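Local coordinates for protein probable porin (Pseudomonas aeruginosa, PDB 4FSO) that forms an outer-membrane beta-barrel of the OprD porin family and probably lets small solutes diffuse across the membrane, at residues 339-344 with 348-353. Sequence-based numbering, arbitrary orientation.
Sequences NGDHIR and GDEGKE. With C8E ((hydroxyethyloxy)tri(ethyloxy)octane), chain G.
At a beta bulge in the hairpin the backbone N-H of His342 is taken by a carboxylate, Glu350 OE2, at 2.8 Å through its anti lone pair, while the next N-H, of Ile343, goes to Gly351 O. Glu350 has the length to reach back to His342, running extended with CG anti to its backbone N (chi1 -178°). His342 has positive phi and psi (62° and 24°), the local twist that accompanies the one-residue shift in register between the Gly340-Glu353 and Ile343-Gly351 pairs, both hydrogen-bonded and antiparallel. The imidazole ND1 donates to Asp341 OD1 at 3.0 Å, arriving from above the carboxylate plane; this donor probably eases the nearness of Asp341 to the like-charged Glu350. Asp341 CB also packs on Lys352 CG (3.6 Å), and its carboxylate lies beside the detergent. On the face carrying Ile343 and Glu353, Gly351 has no side chain, and a CB there would crowd CB of Ile343, whose CD1 lies 3.8 Å from Glu353 OE2, the two side chains crossing at about a right angle. Tyr381 hydrogen-bonds Glu353 OE1. The segments end the hairpin of strands 331-344 and 350-363 in the barrel wall, flanked by strand 373-383 and by strand 313-322, whose Trp315 and Arg313 make backbone hydrogen bonds with Asn339 and Asp341 respectively.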
ATOM      1  N   ASN A 339      -7.975 -17.171   5.557  1.00 35.93           N
ATOM      2  CA  ASN A 339      -7.491 -18.330   6.296  1.00 21.81           C
ATOM      3  C   ASN A 339      -6.102 -18.697   5.808  1.00 24.67           C
ATOM      4  O   ASN A 339      -5.925 -18.890   4.608  1.00 28.12           O
ATOM      5  CB  ASN A 339      -8.411 -19.514   6.055  1.00 27.33           C
ATOM      6  CG  ASN A 339      -8.110 -20.669   6.975  1.00 38.02           C
ATOM      7  OD1 ASN A 339      -7.667 -20.469   8.100  1.00 42.25           O
ATOM      8  ND2 ASN A 339      -8.343 -21.887   6.500  1.00 42.97           N
ATOM      9  N   GLY A 340      -5.131 -18.793   6.721  1.00 14.87           N
ATOM     10  CA  GLY A 340      -3.782 -19.208   6.379  1.00 11.13           C
ATOM     11  C   GLY A 340      -3.219 -20.402   7.136  1.00 28.83           C
ATOM     12  O   GLY A 340      -3.419 -20.575   8.344  1.00 41.34           O
ATOM     13  N   ASP A 341      -2.494 -21.248   6.421  1.00 31.13           N
ATOM     14  CA  ASP A 341      -1.721 -22.295   7.084  1.00 35.05           C
ATOM     15  C   ASP A 341      -0.394 -22.528   6.389  1.00 32.69           C
ATOM     16  O   ASP A 341       0.083 -21.650   5.637  1.00 33.65           O
ATOM     17  CB  ASP A 341      -2.501 -23.607   7.230  1.00 40.18           C
ATOM     18  CG  ASP A 341      -3.163 -24.061   5.936  1.00 40.71           C
ATOM     19  OD1 ASP A 341      -2.523 -24.009   4.857  1.00 42.29           O
ATOM     20  OD2 ASP A 341      -4.340 -24.488   6.013  1.00 38.15           O
ATOM     21  N   HIS A 342       0.198 -23.697   6.659  1.00 23.16           N
ATOM     22  CA  HIS A 342       1.491 -24.085   6.072  1.00 35.59           C
ATOM     23  C   HIS A 342       2.652 -23.170   6.449  1.00 40.13           C
ATOM     24  O   HIS A 342       3.640 -23.100   5.719  1.00 45.16           O
ATOM     25  CB  HIS A 342       1.417 -24.158   4.541  1.00 37.31           C
ATOM     26  CG  HIS A 342       0.971 -25.483   4.029  1.00 39.42           C
ATOM     27  ND1 HIS A 342      -0.341 -25.911   4.125  1.00 45.44           N
ATOM     28  CD2 HIS A 342       1.658 -26.488   3.447  1.00 42.22           C
ATOM     29  CE1 HIS A 342      -0.441 -27.120   3.607  1.00 46.70           C
ATOM     30  NE2 HIS A 342       0.757 -27.495   3.187  1.00 57.44           N
ATOM     31  N   ILE A 343       2.551 -22.478   7.579  1.00 36.44           N
ATOM     32  CA  ILE A 343       3.620 -21.575   7.944  1.00 36.12           C
ATOM     33  C   ILE A 343       4.752 -22.384   8.545  1.00 38.68           C
ATOM     34  O   ILE A 343       4.533 -23.231   9.406  1.00 44.30           O
ATOM     35  CB  ILE A 343       3.154 -20.490   8.908  1.00 37.67           C
ATOM     36  CG1 ILE A 343       1.987 -19.707   8.293  1.00 30.48           C
ATOM     37  CG2 ILE A 343       4.303 -19.565   9.237  1.00 22.48           C
ATOM     38  CD1 ILE A 343       1.301 -18.786   9.276  1.00 25.53           C
ATOM     39  N   ARG A 344       5.963 -22.161   8.054  1.00 41.66           N
ATOM     40  CA  ARG A 344       7.097 -22.865   8.616  1.00 35.87           C
ATOM     41  C   ARG A 344       7.665 -22.034   9.739  1.00 37.91           C
ATOM     42  O   ARG A 344       8.393 -21.064   9.510  1.00 33.53           O
ATOM     43  CB  ARG A 344       8.170 -23.160   7.574  1.00 32.20           C
ATOM     44  CG  ARG A 344       9.158 -24.234   8.044  1.00 37.34           C
ATOM     45  CD  ARG A 344      10.414 -24.280   7.186  1.00 48.02           C
ATOM     46  NE  ARG A 344      11.063 -22.972   7.111  1.00 71.28           N
ATOM     47  CZ  ARG A 344      11.314 -22.327   5.974  1.00 83.65           C
ATOM     48  NH1 ARG A 344      10.990 -22.878   4.810  1.00 87.92           N
ATOM     49  NH2 ARG A 344      11.897 -21.134   5.998  1.00 85.06           N
ATOM     50  N   GLY A 348       9.894 -25.530  13.748  1.00 60.05           N
ATOM     51  CA  GLY A 348       9.882 -26.772  13.002  1.00 62.08           C
ATOM     52  C   GLY A 348       8.444 -27.219  12.771  1.00 58.82           C
ATOM     53  O   GLY A 348       8.167 -28.058  11.910  1.00 60.93           O
ATOM     54  N   ASP A 349       7.527 -26.645  13.543  1.00 43.62           N
ATOM     55  CA  ASP A 349       6.110 -26.927  13.373  1.00 37.39           C
ATOM     56  C   ASP A 349       5.419 -26.081  12.319  1.00 28.65           C
ATOM     57  O   ASP A 349       5.976 -25.121  11.782  1.00 35.92           O
ATOM     58  CB  ASP A 349       5.350 -26.725  14.682  1.00 49.06           C
ATOM     59  CG  ASP A 349       5.759 -27.701  15.755  1.00 59.11           C
ATOM     60  OD1 ASP A 349       6.506 -28.680  15.468  1.00 61.91           O
ATOM     61  OD2 ASP A 349       5.306 -27.470  16.894  1.00 51.85           O
ATOM     62  N   GLU A 350       4.167 -26.437  12.064  1.00 23.37           N
ATOM     63  CA  GLU A 350       3.308 -25.663  11.184  1.00 28.12           C
ATOM     64  C   GLU A 350       2.515 -24.586  11.951  1.00 36.69           C
ATOM     65  O   GLU A 350       2.021 -24.831  13.052  1.00 30.87           O
ATOM     66  CB  GLU A 350       2.337 -26.584  10.450  1.00 23.70           C
ATOM     67  CG  GLU A 350       1.471 -25.813   9.501  1.00 40.32           C
ATOM     68  CD  GLU A 350       0.326 -26.600   8.982  1.00 39.78           C
ATOM     69  OE1 GLU A 350       0.112 -27.736   9.457  1.00 41.93           O
ATOM     70  OE2 GLU A 350      -0.349 -26.066   8.086  1.00 36.61           O
ATOM     71  N   GLY A 351       2.415 -23.395  11.370  1.00 37.10           N
ATOM     72  CA  GLY A 351       1.608 -22.334  11.928  1.00 20.63           C
ATOM     73  C   GLY A 351       0.327 -22.112  11.140  1.00 29.87           C
ATOM     74  O   GLY A 351       0.293 -22.273   9.911  1.00 29.00           O
ATOM     75  N   LYS A 352      -0.724 -21.739  11.869  1.00 27.01           N
ATOM     76  CA  LYS A 352      -2.012 -21.379  11.294  1.00 20.34           C
ATOM     77  C   LYS A 352      -2.530 -20.081  11.916  1.00 25.18           C
ATOM     78  O   LYS A 352      -2.410 -19.843  13.125  1.00 25.58           O
ATOM     79  CB  LYS A 352      -3.015 -22.493  11.542  1.00 18.28           C
ATOM     80  CG  LYS A 352      -2.751 -23.738  10.776  1.00 28.68           C
ATOM     81  CD  LYS A 352      -3.280 -24.930  11.530  1.00 32.23           C
ATOM     82  CE  LYS A 352      -2.867 -26.242  10.889  1.00 40.47           C
ATOM     83  NZ  LYS A 352      -4.037 -26.980  10.341  1.00 41.57           N
ATOM     84  N   GLU A 353      -3.132 -19.251  11.083  1.00 19.83           N
ATOM     85  CA  GLU A 353      -3.625 -17.963  11.545  1.00 22.87           C
ATOM     86  C   GLU A 353      -4.767 -17.622  10.650  1.00 22.22           C
ATOM     87  O   GLU A 353      -4.815 -18.072   9.510  1.00 19.76           O
ATOM     88  CB  GLU A 353      -2.541 -16.861  11.465  1.00 20.09           C
ATOM     89  CG  GLU A 353      -1.951 -16.643  10.066  1.00 28.95           C
ATOM     90  CD  GLU A 353      -0.769 -15.647  10.029  1.00 35.53           C
ATOM     91  OE1 GLU A 353      -0.335 -15.184  11.100  1.00 33.54           O
ATOM     92  OE2 GLU A 353      -0.276 -15.314   8.922  1.00 24.72           O
TER
HETATM   93  C1  C8E G 505     -13.504 -23.528  -4.952  1.00 48.10           C
HETATM   94  C2  C8E G 505     -12.100 -23.671  -4.368  1.00 53.67           C
HETATM   95  C3  C8E G 505     -11.870 -22.816  -3.118  1.00 50.94           C
HETATM   96  C4  C8E G 505     -10.735 -23.373  -2.256  1.00 54.27           C
HETATM   97  C5  C8E G 505      -9.732 -22.326  -1.764  1.00 52.95           C
HETATM   98  C6  C8E G 505      -8.452 -22.288  -2.595  1.00 51.53           C
HETATM   99  C7  C8E G 505      -7.241 -21.930  -1.747  1.00 43.88           C
HETATM  100  C8  C8E G 505      -6.327 -23.146  -1.617  1.00 32.77           C
HETATM  101  O9  C8E G 505      -5.230 -22.837  -0.784  1.00 37.38           O
HETATM  102  C10 C8E G 505      -5.639 -22.358   0.479  1.00 39.09           C
HETATM  103  C11 C8E G 505      -4.656 -22.831   1.540  1.00 43.02           C
HETATM  104  O12 C8E G 505      -5.243 -22.680   2.811  1.00 56.74           O
HETATM  105  C13 C8E G 505      -5.614 -23.925   3.379  1.00 56.76           C
HETATM  106  C14 C8E G 505      -6.816 -23.770   4.309  1.00 34.19           C